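Local coordinates for protein 4-hydroxy-tetrahydrodipicolinate synthase (Aquifex aeolicus, PDB 2EHH) that probably condenses pyruvate with aspartate semialdehyde through a Schiff base to give 4-hydroxy-tetrahydrodipicolinate, a step on the way to lysine, at residues S5-I10 with D36-C41; N79-A84 with Y115-T120; I127-Y132 with C154-A159; S143-F148 with V174-E179. All blocks are in the same frame, centred on the assembly; numbering follows the deposited sequence.

Contact 1: S5-I10 with D36-C41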
loop_
_atom_site.group_PDB
_atom_site.type_symbol
_atom_site.label_atom_id
_atom_site.label_comp_id
_atom_site.label_asym_id
_atom_site.label_seq_id
_atom_site.Cartn_x
_atom_site.Cartn_y
_atom_site.Cartn_z
ATOM N N SER A 5 -26.932 -3.516 -17.108
ATOM C CA SER A 5 -27.053 -3.783 -15.685
ATOM C C SER A 5 -27.051 -5.285 -15.413
ATOM O O SER A 5 -28.020 -5.982 -15.723
ATOM C CB SER A 5 -28.346 -3.152 -15.161
ATOM O OG SER A 5 -28.487 -3.354 -13.768
ATOM N N ILE A 6 -25.951 -5.769 -14.841
ATOM C CA ILE A 6 -25.773 -7.181 -14.510
ATOM C C ILE A 6 -25.693 -7.316 -12.992
ATOM O O ILE A 6 -24.934 -6.603 -12.337
ATOM C CB ILE A 6 -24.467 -7.729 -15.129
ATOM C CG1 ILE A 6 -24.493 -7.531 -16.645
ATOM C CG2 ILE A 6 -24.288 -9.207 -14.778
ATOM C CD1 ILE A 6 -23.219 -7.974 -17.347
ATOM N N VAL A 7 -26.474 -8.228 -12.427
ATOM C CA VAL A 7 -26.461 -8.401 -10.983
ATOM C C VAL A 7 -25.625 -9.594 -10.521
ATOM O O VAL A 7 -25.757 -10.697 -11.047
ATOM C CB VAL A 7 -27.906 -8.561 -10.429
ATOM C CG1 VAL A 7 -28.570 -9.790 -11.044
ATOM C CG2 VAL A 7 -27.877 -8.682 -8.909
ATOM N N ALA A 8 -24.738 -9.354 -9.559
ATOM C CA ALA A 8 -23.927 -10.424 -8.983
ATOM C C ALA A 8 -24.905 -10.954 -7.937
ATOM O O ALA A 8 -25.016 -10.422 -6.831
ATOM C CB ALA A 8 -22.666 -9.851 -8.323
ATOM N N LEU A 9 -25.648 -11.984 -8.315
ATOM C CA LEU A 9 -26.675 -12.542 -7.448
ATOM C C LEU A 9 -26.187 -13.299 -6.221
ATOM O O LEU A 9 -25.258 -14.103 -6.297
ATOM C CB LEU A 9 -27.581 -13.457 -8.274
ATOM C CG LEU A 9 -29.008 -13.641 -7.768
ATOM C CD1 LEU A 9 -29.780 -12.349 -7.968
ATOM C CD2 LEU A 9 -29.683 -14.776 -8.533
ATOM N N ILE A 10 -26.822 -13.031 -5.087
ATOM C CA ILE A 10 -26.496 -13.727 -3.849
ATOM C C ILE A 10 -27.036 -15.146 -4.016
ATOM O O ILE A 10 -27.866 -15.391 -4.891
ATOM C CB ILE A 10 -27.227 -13.110 -2.638
ATOM C CG1 ILE A 10 -28.736 -13.095 -2.907
ATOM C CG2 ILE A 10 -26.715 -11.702 -2.377
ATOM C CD1 ILE A 10 -29.583 -12.748 -1.695
ATOM N N ASP A 36 -30.366 -6.760 -17.060
ATOM C CA ASP A 36 -29.944 -7.352 -18.324
ATOM C C ASP A 36 -29.402 -8.771 -18.207
ATOM O O ASP A 36 -29.598 -9.595 -19.103
ATOM C CB ASP A 36 -28.902 -6.455 -18.992
ATOM C CG ASP A 36 -29.456 -5.091 -19.345
ATOM O OD1 ASP A 36 -30.395 -5.029 -20.166
ATOM O OD2 ASP A 36 -28.962 -4.081 -18.799
ATOM N N ALA A 37 -28.724 -9.064 -17.103
ATOM C CA ALA A 37 -28.167 -10.392 -16.918
ATOM C C ALA A 37 -27.930 -10.709 -15.456
ATOM O O ALA A 37 -27.795 -9.814 -14.622
ATOM C CB ALA A 37 -26.860 -10.514 -17.691
ATOM N N ILE A 38 -27.873 -11.998 -15.153
ATOM C CA ILE A 38 -27.636 -12.441 -13.795
ATOM C C ILE A 38 -26.362 -13.263 -13.754
ATOM O O ILE A 38 -26.144 -14.139 -14.593
ATOM C CB ILE A 38 -28.798 -13.311 -13.261
ATOM C CG1 ILE A 38 -30.090 -12.494 -13.230
ATOM C CG2 ILE A 38 -28.474 -13.812 -11.859
ATOM C CD1 ILE A 38 -31.287 -13.274 -12.741
ATOM N N LEU A 39 -25.508 -12.946 -12.790
ATOM C CA LEU A 39 -24.267 -13.675 -12.587
ATOM C C LEU A 39 -24.515 -14.545 -11.369
ATOM O O LEU A 39 -24.772 -14.030 -10.279
ATOM C CB LEU A 39 -23.109 -12.718 -12.288
ATOM C CG LEU A 39 -21.895 -13.346 -11.593
ATOM C CD1 LEU A 39 -21.226 -14.345 -12.519
ATOM C CD2 LEU A 39 -20.915 -12.254 -11.180
ATOM N N VAL A 40 -24.464 -15.860 -11.552
ATOM C CA VAL A 40 -24.673 -16.770 -10.434
ATOM C C VAL A 40 -23.360 -17.441 -10.042
ATOM O O VAL A 40 -22.490 -17.664 -10.882
ATOM C CB VAL A 40 -25.719 -17.857 -10.778
ATOM C CG1 VAL A 40 -27.077 -17.212 -10.995
ATOM C CG2 VAL A 40 -25.294 -18.619 -12.024
ATOM N N CYS A 41 -23.218 -17.738 -8.756
ATOM C CA CYS A 41 -22.021 -18.386 -8.240
ATOM C C CYS A 41 -20.779 -17.519 -8.305
ATOM O O CYS A 41 -19.680 -18.019 -8.541
ATOM C CB CYS A 41 -21.772 -19.697 -8.978
ATOM S SG CYS A 41 -23.115 -20.845 -8.749
HETATM O O HOH W 1 -25.298 -16.943 -6.926
HETATM O O HOH W 2 -23.085 -14.409 -7.930
#
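Ser5 and Asp36 open the pairing of two neighbouring parallel strands of the TIM barrel, 4-8 and 37-40. The backbone N of Ser5 donates to Asp36 OD2 at 2.7 Å, nearly straight, and uses the lone pair of OD2 that points away from OD1. The carbonyl of Ser5 answers by accepting from Asp36 N at 2.8 Å, with only a weak further bond from Ala37 N. Beyond this clasp the ladder is regular: Val7 N gives to Ala37 O, Leu39 N gives to Val7 O at 2.9 Å, and Leu9 N gives to Leu39 O. On one side of the sheet Ile6 lies beside Ala37, and Ala8 CB meets Leu39 CD2; this side faces the barrel interior, where Ala8 comes near Thr44 and Leu39 near Ile203, both predicted pyruvate-binding residues. On the other side Val7 and Ile38 run side by side, pointing the same way. CG1 of Val7, set between its backbone N and carbonyl carbon (chi1 61°), meets Ile38 CG1 at 3.8 Å. Leu9 crosses Ile38 obliquely, its CB and CD2 both resting on Ile38 CG2, and His30 of helix 20-31 packs on Val7, Leu9 and Ile38. Further out, Lys215 forms a salt bridge with Asp36 OD2. Past the last strand bond, one water donates to both Leu9 O and Leu39 O, and another links Leu9 O to Cys41 N, 2.9 Å from each.

Contact 2: N79-A84 with Y115-T120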
loop_
_atom_site.group_PDB
_atom_site.type_symbol
_atom_site.label_atom_id
_atom_site.label_comp_id
_atom_site.label_asym_id
_atom_site.label_seq_id
_atom_site.Cartn_x
_atom_site.Cartn_y
_atom_site.Cartn_z
ATOM N N ASN A 79 -8.665 -21.119 -8.401
ATOM C CA ASN A 79 -7.238 -20.912 -8.596
ATOM C C ASN A 79 -6.550 -22.177 -9.095
ATOM O O ASN A 79 -5.336 -22.323 -8.979
ATOM C CB ASN A 79 -6.568 -20.392 -7.315
ATOM C CG ASN A 79 -6.735 -21.324 -6.136
ATOM O OD1 ASN A 79 -7.364 -22.379 -6.238
ATOM N ND2 ASN A 79 -6.168 -20.934 -4.999
ATOM N N ALA A 80 -7.348 -23.082 -9.664
ATOM C CA ALA A 80 -6.854 -24.343 -10.226
ATOM C C ALA A 80 -7.387 -24.436 -11.656
ATOM O O ALA A 80 -8.594 -24.522 -11.869
ATOM C CB ALA A 80 -7.353 -25.526 -9.398
ATOM N N THR A 81 -6.485 -24.417 -12.631
ATOM C CA THR A 81 -6.866 -24.461 -14.040
ATOM C C THR A 81 -7.731 -25.661 -14.445
ATOM O O THR A 81 -8.794 -25.488 -15.037
ATOM C CB THR A 81 -5.610 -24.405 -14.933
ATOM O OG1 THR A 81 -4.814 -23.277 -14.545
ATOM C CG2 THR A 81 -5.994 -24.254 -16.409
ATOM N N HIS A 82 -7.287 -26.872 -14.123
ATOM C CA HIS A 82 -8.044 -28.077 -14.480
ATOM C C HIS A 82 -9.495 -27.960 -14.028
ATOM O O HIS A 82 -10.427 -28.218 -14.789
ATOM C CB HIS A 82 -7.417 -29.315 -13.832
ATOM C CG HIS A 82 -7.973 -30.612 -14.342
ATOM N ND1 HIS A 82 -7.649 -31.122 -15.580
ATOM C CD2 HIS A 82 -8.836 -31.494 -13.784
ATOM C CE1 HIS A 82 -8.288 -32.266 -15.764
ATOM N NE2 HIS A 82 -9.015 -32.513 -14.688
ATOM N N GLU A 83 -9.670 -27.571 -12.772
ATOM C CA GLU A 83 -10.990 -27.405 -12.185
ATOM C C GLU A 83 -11.807 -26.330 -12.908
ATOM O O GLU A 83 -12.994 -26.520 -13.185
ATOM C CB GLU A 83 -10.830 -27.052 -10.705
ATOM C CG GLU A 83 -12.065 -26.488 -10.030
ATOM C CD GLU A 83 -11.816 -26.160 -8.567
ATOM O OE1 GLU A 83 -11.903 -27.076 -7.718
ATOM O OE2 GLU A 83 -11.517 -24.984 -8.267
ATOM N N ALA A 84 -11.173 -25.201 -13.214
ATOM C CA ALA A 84 -11.864 -24.118 -13.908
ATOM C C ALA A 84 -12.321 -24.575 -15.296
ATOM O O ALA A 84 -13.376 -24.157 -15.775
ATOM C CB ALA A 84 -10.947 -22.894 -14.029
ATOM N N TYR A 115 -1.711 -16.133 -18.171
ATOM C CA TYR A 115 -1.970 -16.293 -19.602
ATOM C C TYR A 115 -2.373 -17.737 -19.897
ATOM O O TYR A 115 -3.417 -17.994 -20.503
ATOM C CB TYR A 115 -0.714 -15.940 -20.408
ATOM C CG TYR A 115 -0.780 -16.344 -21.864
ATOM C CD1 TYR A 115 -1.619 -15.681 -22.762
ATOM C CD2 TYR A 115 -0.003 -17.395 -22.345
ATOM C CE1 TYR A 115 -1.678 -16.059 -24.107
ATOM C CE2 TYR A 115 -0.053 -17.781 -23.685
ATOM C CZ TYR A 115 -0.889 -17.109 -24.560
ATOM O OH TYR A 115 -0.919 -17.479 -25.887
ATOM N N GLU A 116 -1.552 -18.684 -19.460
ATOM C CA GLU A 116 -1.857 -20.092 -19.711
ATOM C C GLU A 116 -3.164 -20.537 -19.062
ATOM O O GLU A 116 -3.869 -21.390 -19.599
ATOM C CB GLU A 116 -0.696 -20.979 -19.254
ATOM C CG GLU A 116 0.575 -20.725 -20.047
ATOM C CD GLU A 116 1.646 -21.771 -19.816
ATOM O OE1 GLU A 116 2.801 -21.530 -20.227
ATOM O OE2 GLU A 116 1.333 -22.832 -19.233
ATOM N N HIS A 117 -3.497 -19.948 -17.917
ATOM C CA HIS A 117 -4.736 -20.284 -17.218
ATOM C C HIS A 117 -5.949 -19.947 -18.087
ATOM O O HIS A 117 -6.748 -20.818 -18.441
ATOM C CB HIS A 117 -4.819 -19.502 -15.901
ATOM C CG HIS A 117 -6.090 -19.716 -15.138
ATOM N ND1 HIS A 117 -6.363 -20.881 -14.448
ATOM C CD2 HIS A 117 -7.155 -18.904 -14.936
ATOM C CE1 HIS A 117 -7.537 -20.772 -13.852
ATOM N NE2 HIS A 117 -8.040 -19.581 -14.134
ATOM N N PHE A 118 -6.075 -18.673 -18.434
ATOM C CA PHE A 118 -7.194 -18.213 -19.238
ATOM C C PHE A 118 -7.182 -18.784 -20.647
ATOM O O PHE A 118 -8.237 -19.079 -21.209
ATOM C CB PHE A 118 -7.208 -16.685 -19.277
ATOM C CG PHE A 118 -7.668 -16.058 -17.989
ATOM C CD1 PHE A 118 -9.022 -16.004 -17.671
ATOM C CD2 PHE A 118 -6.746 -15.556 -17.077
ATOM C CE1 PHE A 118 -9.456 -15.463 -16.457
ATOM C CE2 PHE A 118 -7.166 -15.011 -15.860
ATOM C CZ PHE A 118 -8.525 -14.965 -15.551
ATOM N N LYS A 119 -5.992 -18.946 -21.211
ATOM C CA LYS A 119 -5.868 -19.497 -22.555
ATOM C C LYS A 119 -6.386 -20.935 -22.551
ATOM O O LYS A 119 -7.178 -21.327 -23.410
ATOM C CB LYS A 119 -4.406 -19.470 -22.999
ATOM C CG LYS A 119 -4.178 -19.843 -24.456
ATOM C CD LYS A 119 -2.689 -19.956 -24.755
ATOM C CE LYS A 119 -2.409 -19.976 -26.252
ATOM N NZ LYS A 119 -3.102 -21.092 -26.952
ATOM N N THR A 120 -5.941 -21.714 -21.571
ATOM C CA THR A 120 -6.356 -23.109 -21.455
ATOM C C THR A 120 -7.871 -23.243 -21.371
ATOM O O THR A 120 -8.475 -24.033 -22.102
ATOM C CB THR A 120 -5.697 -23.775 -20.226
ATOM O OG1 THR A 120 -4.277 -23.782 -20.409
ATOM C CG2 THR A 120 -6.186 -25.218 -20.054
#
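Thr81 and His117 make the close part of this contact, with Thr81 OG1 2.9 Å from His117 ND1 in a hydrogen bond that either partner could donate. The hydroxyl arrives at the edge of the imidazole, near its plane. CG of His117 stands anti to its backbone N (chi1 177°), and ND1 of the ring meets the first turn of the other helix at Thr81. There the two side chains slide past each other in opposite directions, and His117 CE1 comes within 3.8 Å of Thr81 CA and 4.0 Å of Ala84 CB. The helices so joined, 81-93 and 111-124, belong to the outer layer of the TIM barrel, and Ala80 is the N-cap of the first. His117 also rests on Val101 of strand 98-102, while its CD2 sits over the centre of the Phe118 ring, 3.9 Å above it. Packing is thinner towards Thr120, where the contact is a methyl touch: CG2 of Thr81 lies 3.8 Å from CG2 of Thr120, the side chains crossing at about a right angle. The hydroxyl of Thr120 turns back to its own helix and gives a 2.6 Å bond to Glu116 O. His82 and Glu83 are exposed to solvent, whereas Leu268 of a second subunit packs against Thr81 and Glu116.

Contact 3: I127-Y132 with C154-A159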
loop_
_atom_site.group_PDB
_atom_site.type_symbol
_atom_site.label_atom_id
_atom_site.label_comp_id
_atom_site.label_asym_id
_atom_site.label_seq_id
_atom_site.Cartn_x
_atom_site.Cartn_y
_atom_site.Cartn_z
ATOM N N ILE A 127 -17.248 -20.888 -25.127
ATOM C CA ILE A 127 -18.269 -20.066 -24.484
ATOM C C ILE A 127 -17.676 -18.688 -24.204
ATOM O O ILE A 127 -16.491 -18.571 -23.898
ATOM C CB ILE A 127 -18.738 -20.693 -23.145
ATOM C CG1 ILE A 127 -19.916 -19.897 -22.573
ATOM C CG2 ILE A 127 -17.591 -20.707 -22.136
ATOM C CD1 ILE A 127 -20.438 -20.438 -21.251
ATOM N N PRO A 128 -18.484 -17.624 -24.318
ATOM C CA PRO A 128 -17.938 -16.290 -24.049
ATOM C C PRO A 128 -17.396 -16.227 -22.622
ATOM O O PRO A 128 -18.062 -16.644 -21.679
ATOM C CB PRO A 128 -19.144 -15.377 -24.256
ATOM C CG PRO A 128 -19.920 -16.097 -25.329
ATOM C CD PRO A 128 -19.856 -17.535 -24.849
ATOM N N ILE A 129 -16.186 -15.704 -22.472
ATOM C CA ILE A 129 -15.555 -15.614 -21.164
ATOM C C ILE A 129 -15.267 -14.185 -20.732
ATOM O O ILE A 129 -14.774 -13.376 -21.517
ATOM C CB ILE A 129 -14.230 -16.401 -21.151
ATOM C CG1 ILE A 129 -14.523 -17.892 -21.340
ATOM C CG2 ILE A 129 -13.473 -16.149 -19.844
ATOM C CD1 ILE A 129 -13.297 -18.718 -21.653
ATOM N N ILE A 130 -15.584 -13.893 -19.473
ATOM C CA ILE A 130 -15.344 -12.578 -18.891
ATOM C C ILE A 130 -14.283 -12.732 -17.809
ATOM O O ILE A 130 -14.470 -13.485 -16.854
ATOM C CB ILE A 130 -16.609 -11.998 -18.211
ATOM C CG1 ILE A 130 -17.785 -12.001 -19.187
ATOM C CG2 ILE A 130 -16.329 -10.569 -17.722
ATOM C CD1 ILE A 130 -19.094 -11.521 -18.574
ATOM N N ILE A 131 -13.166 -12.035 -17.969
ATOM C CA ILE A 131 -12.104 -12.083 -16.974
ATOM C C ILE A 131 -12.580 -11.285 -15.759
ATOM O O ILE A 131 -13.243 -10.256 -15.908
ATOM C CB ILE A 131 -10.808 -11.443 -17.520
ATOM C CG1 ILE A 131 -10.224 -12.327 -18.623
ATOM C CG2 ILE A 131 -9.797 -11.252 -16.388
ATOM C CD1 ILE A 131 -9.088 -11.667 -19.396
ATOM N N TYR A 132 -12.257 -11.756 -14.560
ATOM C CA TYR A 132 -12.662 -11.041 -13.356
ATOM C C TYR A 132 -11.419 -10.653 -12.566
ATOM O O TYR A 132 -10.768 -11.500 -11.953
ATOM C CB TYR A 132 -13.602 -11.909 -12.505
ATOM C CG TYR A 132 -14.062 -11.260 -11.215
ATOM C CD1 TYR A 132 -14.012 -9.875 -11.046
ATOM C CD2 TYR A 132 -14.582 -12.030 -10.170
ATOM C CE1 TYR A 132 -14.465 -9.275 -9.876
ATOM C CE2 TYR A 132 -15.042 -11.433 -8.996
ATOM C CZ TYR A 132 -14.980 -10.057 -8.860
ATOM O OH TYR A 132 -15.456 -9.453 -7.716
ATOM N N CYS A 154 -7.485 -15.342 -28.227
ATOM C CA CYS A 154 -8.760 -16.036 -28.049
ATOM C C CYS A 154 -9.955 -15.135 -28.354
ATOM O O CYS A 154 -10.283 -14.250 -27.567
ATOM C CB CYS A 154 -8.878 -16.556 -26.610
ATOM S SG CYS A 154 -7.490 -17.568 -26.053
ATOM N N GLU A 155 -10.617 -15.367 -29.487
ATOM C CA GLU A 155 -11.778 -14.559 -29.855
ATOM C C GLU A 155 -12.820 -14.781 -28.772
ATOM O O GLU A 155 -13.757 -14.006 -28.606
ATOM C CB GLU A 155 -12.347 -15.011 -31.204
ATOM C CG GLU A 155 -11.308 -15.149 -32.307
ATOM C CD GLU A 155 -11.925 -15.166 -33.695
ATOM O OE1 GLU A 155 -12.989 -15.799 -33.872
ATOM O OE2 GLU A 155 -11.335 -14.553 -34.613
ATOM N N ASN A 156 -12.606 -15.865 -28.044
ATOM C CA ASN A 156 -13.441 -16.341 -26.955
ATOM C C ASN A 156 -13.453 -15.439 -25.700
ATOM O O ASN A 156 -14.435 -15.402 -24.949
ATOM C CB ASN A 156 -12.940 -17.748 -26.599
ATOM C CG ASN A 156 -13.943 -18.534 -25.832
ATOM O OD1 ASN A 156 -15.024 -18.037 -25.531
ATOM N ND2 ASN A 156 -13.605 -19.772 -25.508
ATOM N N ILE A 157 -12.354 -14.726 -25.470
ATOM C CA ILE A 157 -12.233 -13.835 -24.315
ATOM C C ILE A 157 -12.693 -12.452 -24.766
ATOM O O ILE A 157 -11.978 -11.742 -25.475
ATOM C CB ILE A 157 -10.776 -13.834 -23.815
ATOM C CG1 ILE A 157 -10.429 -15.248 -23.325
ATOM C CG2 ILE A 157 -10.593 -12.816 -22.708
ATOM C CD1 ILE A 157 -8.991 -15.448 -22.913
ATOM N N VAL A 158 -13.893 -12.079 -24.330
ATOM C CA VAL A 158 -14.529 -10.832 -24.758
ATOM C C VAL A 158 -14.724 -9.684 -23.780
ATOM O O VAL A 158 -15.134 -8.597 -24.185
ATOM C CB VAL A 158 -15.916 -11.146 -25.332
ATOM C CG1 VAL A 158 -15.798 -12.182 -26.441
ATOM C CG2 VAL A 158 -16.819 -11.669 -24.221
ATOM N N ALA A 159 -14.456 -9.904 -22.501
ATOM C CA ALA A 159 -14.664 -8.826 -21.546
ATOM C C ALA A 159 -13.921 -9.027 -20.237
ATOM O O ALA A 159 -13.311 -10.070 -20.003
ATOM C CB ALA A 159 -16.144 -8.681 -21.269
#
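Ala159 O takes the shortest sound bond of the pair, from Ile131 N at 2.8 Å, with the donor tilted 31° out of the carbonyl plane. The same oxygen has Ile130 CA 3.4 Å away in a CH...O contact. One step back, Ile129 is held through both its backbone polar atoms: its N gives to Asn156 O at 3.0 Å, and its O accepts from Val158 N at 3.2 Å. Ile129 pairs with Ile157, yet Ile130 pairs with Ala159, so Val158 is the extra residue of a beta bulge, and its CG2 touches Ile129 O. Hydrophobic contacts lie on both sides of the sheet. Ile131 crosses Ile157 at a slant, CD1 to CG2 at 3.8 Å, with Phe118 packing on Ile131 and Ala122 on Ile157, both from helix 111-124. On the opposite side Ile130 CG2 meets Ala159 CB at 4.0 Å, close to Lys161, the predicted Schiff-base residue. Before the strands begin, Asn156 has CG anti to its backbone N (chi1 -161°) and sends ND2 to the carbonyls of Ala122 and Val125, tying the turn from Cys154 to Ile157 to the end of that helix. Tyr132, the predicted proton donor/acceptor, lies on strand 129-133 and packs against Tyr106 of a second subunit. Adjacent parallel strands carrying catalytic residues towards their C-terminal ends are the hallmark of a TIM-barrel active site.

Contact 4: S143-F148 with V174-E179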
loop_
_atom_site.group_PDB
_atom_site.type_symbol
_atom_site.label_atom_id
_atom_site.label_comp_id
_atom_site.label_asym_id
_atom_site.label_seq_id
_atom_site.Cartn_x
_atom_site.Cartn_y
_atom_site.Cartn_z
ATOM N N SER A 143 -2.048 -8.185 -15.773
ATOM C CA SER A 143 -1.608 -6.971 -16.461
ATOM C C SER A 143 -2.371 -6.738 -17.755
ATOM O O SER A 143 -2.951 -7.663 -18.327
ATOM C CB SER A 143 -0.119 -7.050 -16.785
ATOM O OG SER A 143 0.094 -7.916 -17.887
ATOM N N VAL A 144 -2.367 -5.499 -18.224
ATOM C CA VAL A 144 -3.055 -5.189 -19.466
ATOM C C VAL A 144 -2.325 -5.906 -20.608
ATOM O O VAL A 144 -2.950 -6.347 -21.574
ATOM C CB VAL A 144 -3.102 -3.664 -19.706
ATOM C CG1 VAL A 144 -3.817 -3.359 -21.020
ATOM C CG2 VAL A 144 -3.842 -2.990 -18.542
ATOM N N ASP A 145 -1.005 -6.034 -20.488
ATOM C CA ASP A 145 -0.226 -6.745 -21.503
ATOM C C ASP A 145 -0.787 -8.159 -21.648
ATOM O O ASP A 145 -1.029 -8.632 -22.753
ATOM C CB ASP A 145 1.252 -6.852 -21.099
ATOM C CG ASP A 145 2.048 -5.593 -21.406
ATOM O OD1 ASP A 145 1.519 -4.692 -22.084
ATOM O OD2 ASP A 145 3.220 -5.514 -20.975
ATOM N N THR A 146 -0.992 -8.832 -20.519
ATOM C CA THR A 146 -1.513 -10.195 -20.529
ATOM C C THR A 146 -2.930 -10.228 -21.099
ATOM O O THR A 146 -3.251 -11.089 -21.916
ATOM C CB THR A 146 -1.508 -10.802 -19.109
ATOM O OG1 THR A 146 -0.163 -10.853 -18.625
ATOM C CG2 THR A 146 -2.089 -12.217 -19.117
ATOM N N MET A 147 -3.770 -9.287 -20.673
ATOM C CA MET A 147 -5.140 -9.220 -21.169
ATOM C C MET A 147 -5.134 -9.020 -22.679
ATOM O O MET A 147 -5.916 -9.632 -23.400
ATOM C CB MET A 147 -5.896 -8.066 -20.511
ATOM C CG MET A 147 -6.126 -8.242 -19.017
ATOM S SD MET A 147 -6.902 -6.801 -18.268
ATOM C CE MET A 147 -8.556 -6.938 -18.918
ATOM N N PHE A 148 -4.250 -8.148 -23.147
ATOM C CA PHE A 148 -4.135 -7.862 -24.572
ATOM C C PHE A 148 -3.787 -9.132 -25.349
ATOM O O PHE A 148 -4.403 -9.444 -26.373
ATOM C CB PHE A 148 -3.048 -6.814 -24.795
ATOM C CG PHE A 148 -2.789 -6.508 -26.238
ATOM C CD1 PHE A 148 -3.710 -5.782 -26.985
ATOM C CD2 PHE A 148 -1.622 -6.951 -26.852
ATOM C CE1 PHE A 148 -3.471 -5.498 -28.329
ATOM C CE2 PHE A 148 -1.372 -6.674 -28.192
ATOM C CZ PHE A 148 -2.300 -5.946 -28.933
ATOM N N VAL A 174 -9.362 0.030 -22.349
ATOM C CA VAL A 174 -10.211 0.540 -23.424
ATOM C C VAL A 174 -9.381 0.921 -24.654
ATOM O O VAL A 174 -9.719 0.566 -25.784
ATOM C CB VAL A 174 -11.016 1.771 -22.960
ATOM C CG1 VAL A 174 -11.718 2.424 -24.154
ATOM C CG2 VAL A 174 -12.042 1.347 -21.911
ATOM N N LYS A 175 -8.281 1.628 -24.423
ATOM C CA LYS A 175 -7.418 2.066 -25.511
ATOM C C LYS A 175 -6.689 0.935 -26.226
ATOM O O LYS A 175 -6.677 0.876 -27.453
ATOM C CB LYS A 175 -6.392 3.080 -24.992
ATOM C CG LYS A 175 -5.438 3.598 -26.065
ATOM C CD LYS A 175 -4.478 4.631 -25.503
ATOM C CE LYS A 175 -3.513 5.124 -26.569
ATOM N NZ LYS A 175 -4.227 5.743 -27.718
ATOM N N ARG A 176 -6.086 0.031 -25.463
ATOM C CA ARG A 176 -5.333 -1.066 -26.059
ATOM C C ARG A 176 -6.118 -2.257 -26.602
ATOM O O ARG A 176 -5.795 -2.754 -27.680
ATOM C CB ARG A 176 -4.280 -1.571 -25.070
ATOM C CG ARG A 176 -3.227 -0.540 -24.708
ATOM C CD ARG A 176 -2.199 -1.143 -23.780
ATOM N NE ARG A 176 -1.506 -2.255 -24.421
ATOM C CZ ARG A 176 -0.664 -3.069 -23.795
ATOM N NH1 ARG A 176 -0.080 -4.055 -24.463
ATOM N NH2 ARG A 176 -0.412 -2.895 -22.500
ATOM N N LEU A 177 -7.135 -2.726 -25.882
ATOM C CA LEU A 177 -7.889 -3.894 -26.352
ATOM C C LEU A 177 -8.904 -3.593 -27.441
ATOM O O LEU A 177 -9.379 -4.495 -28.127
ATOM C CB LEU A 177 -8.573 -4.620 -25.186
ATOM C CG LEU A 177 -7.652 -5.626 -24.480
ATOM C CD1 LEU A 177 -6.461 -4.885 -23.872
ATOM C CD2 LEU A 177 -8.421 -6.392 -23.408
ATOM N N GLY A 178 -9.242 -2.326 -27.608
ATOM C CA GLY A 178 -10.174 -1.985 -28.659
ATOM C C GLY A 178 -11.644 -2.285 -28.458
ATOM O O GLY A 178 -12.054 -2.976 -27.527
ATOM N N GLU A 179 -12.430 -1.772 -29.398
ATOM C CA GLU A 179 -13.892 -1.867 -29.410
ATOM C C GLU A 179 -14.593 -3.219 -29.321
ATOM O O GLU A 179 -15.731 -3.272 -28.857
ATOM C CB GLU A 179 -14.412 -1.114 -30.635
ATOM C CG GLU A 179 -13.851 0.311 -30.686
ATOM C CD GLU A 179 -14.224 1.086 -31.945
ATOM O OE1 GLU A 179 -14.644 0.459 -32.942
ATOM O OE2 GLU A 179 -14.080 2.329 -31.945
#
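The guanidinium of Arg176 meets Asp145 at its edge and has Val144 O over one face, 4.2 Å above the plane and offset toward the rim. The Phe148 and Arg176 side chains cross at about a right angle, with the ring and guanidinium planes 36° apart and CD2 of Phe148 4.1 Å from NH1 of Arg176. Leu177 CD1 sits at the edge of the Phe148 ring, near its plane. In the salt bridge, Arg176 uses both terminal nitrogens on a single oxygen, NH2 at 2.7 Å and NH1 at 2.9 Å from Asp145 OD1. That oxygen lies almost in the guanidinium plane, but the carboxylate is turned 79° against it, and the two nitrogens reach OD1 from opposite faces of the carboxylate. The Arg176 chain is bent at chi3 (62°), the torsion that places NE. Val144 CG1 packs against both CD and NH2. Next to this bridge near the surface, Leu177 fills the apolar part. Its CD1 lies 3.8 Å from Phe148 CA and also touches Val144 CG1, while its CD2 reaches Met147 CB at 4.2 Å. Ser143 caps the first helix, its OG accepting from Thr146 N. The start of helix 144-153 is thus fastened to the end of helix 167-177 on the outside of the barrel, with Met147 reaching inward to Ser160 and Glu162 of strand 157-162, the strand that connects the two helices.

In the fold
All four contacts belong to one TIM barrel: contacts 1 and 3 pair strands in its wall, about 17 Å apart between centres, while contacts 2 and 4 join helices around it. Contact 2 packs directly on contact 3, with Phe118 CE1 3.9 Å from Ile131 CG1. Contacts 2 and 4 meet where Tyr115 N lies 4.0 Å from Thr146 CG2. Contacts 3 and 4 alternate along the chain, strand 157-162 running between the two helices of contact 4, and their nearest atoms are about 5 Å apart. The predicted active site lies by the two strand contacts; His117 of contact 2 is about 10 Å from Tyr132, and Met147 of contact 4 about 9 Å from Lys161, side chain to side chain.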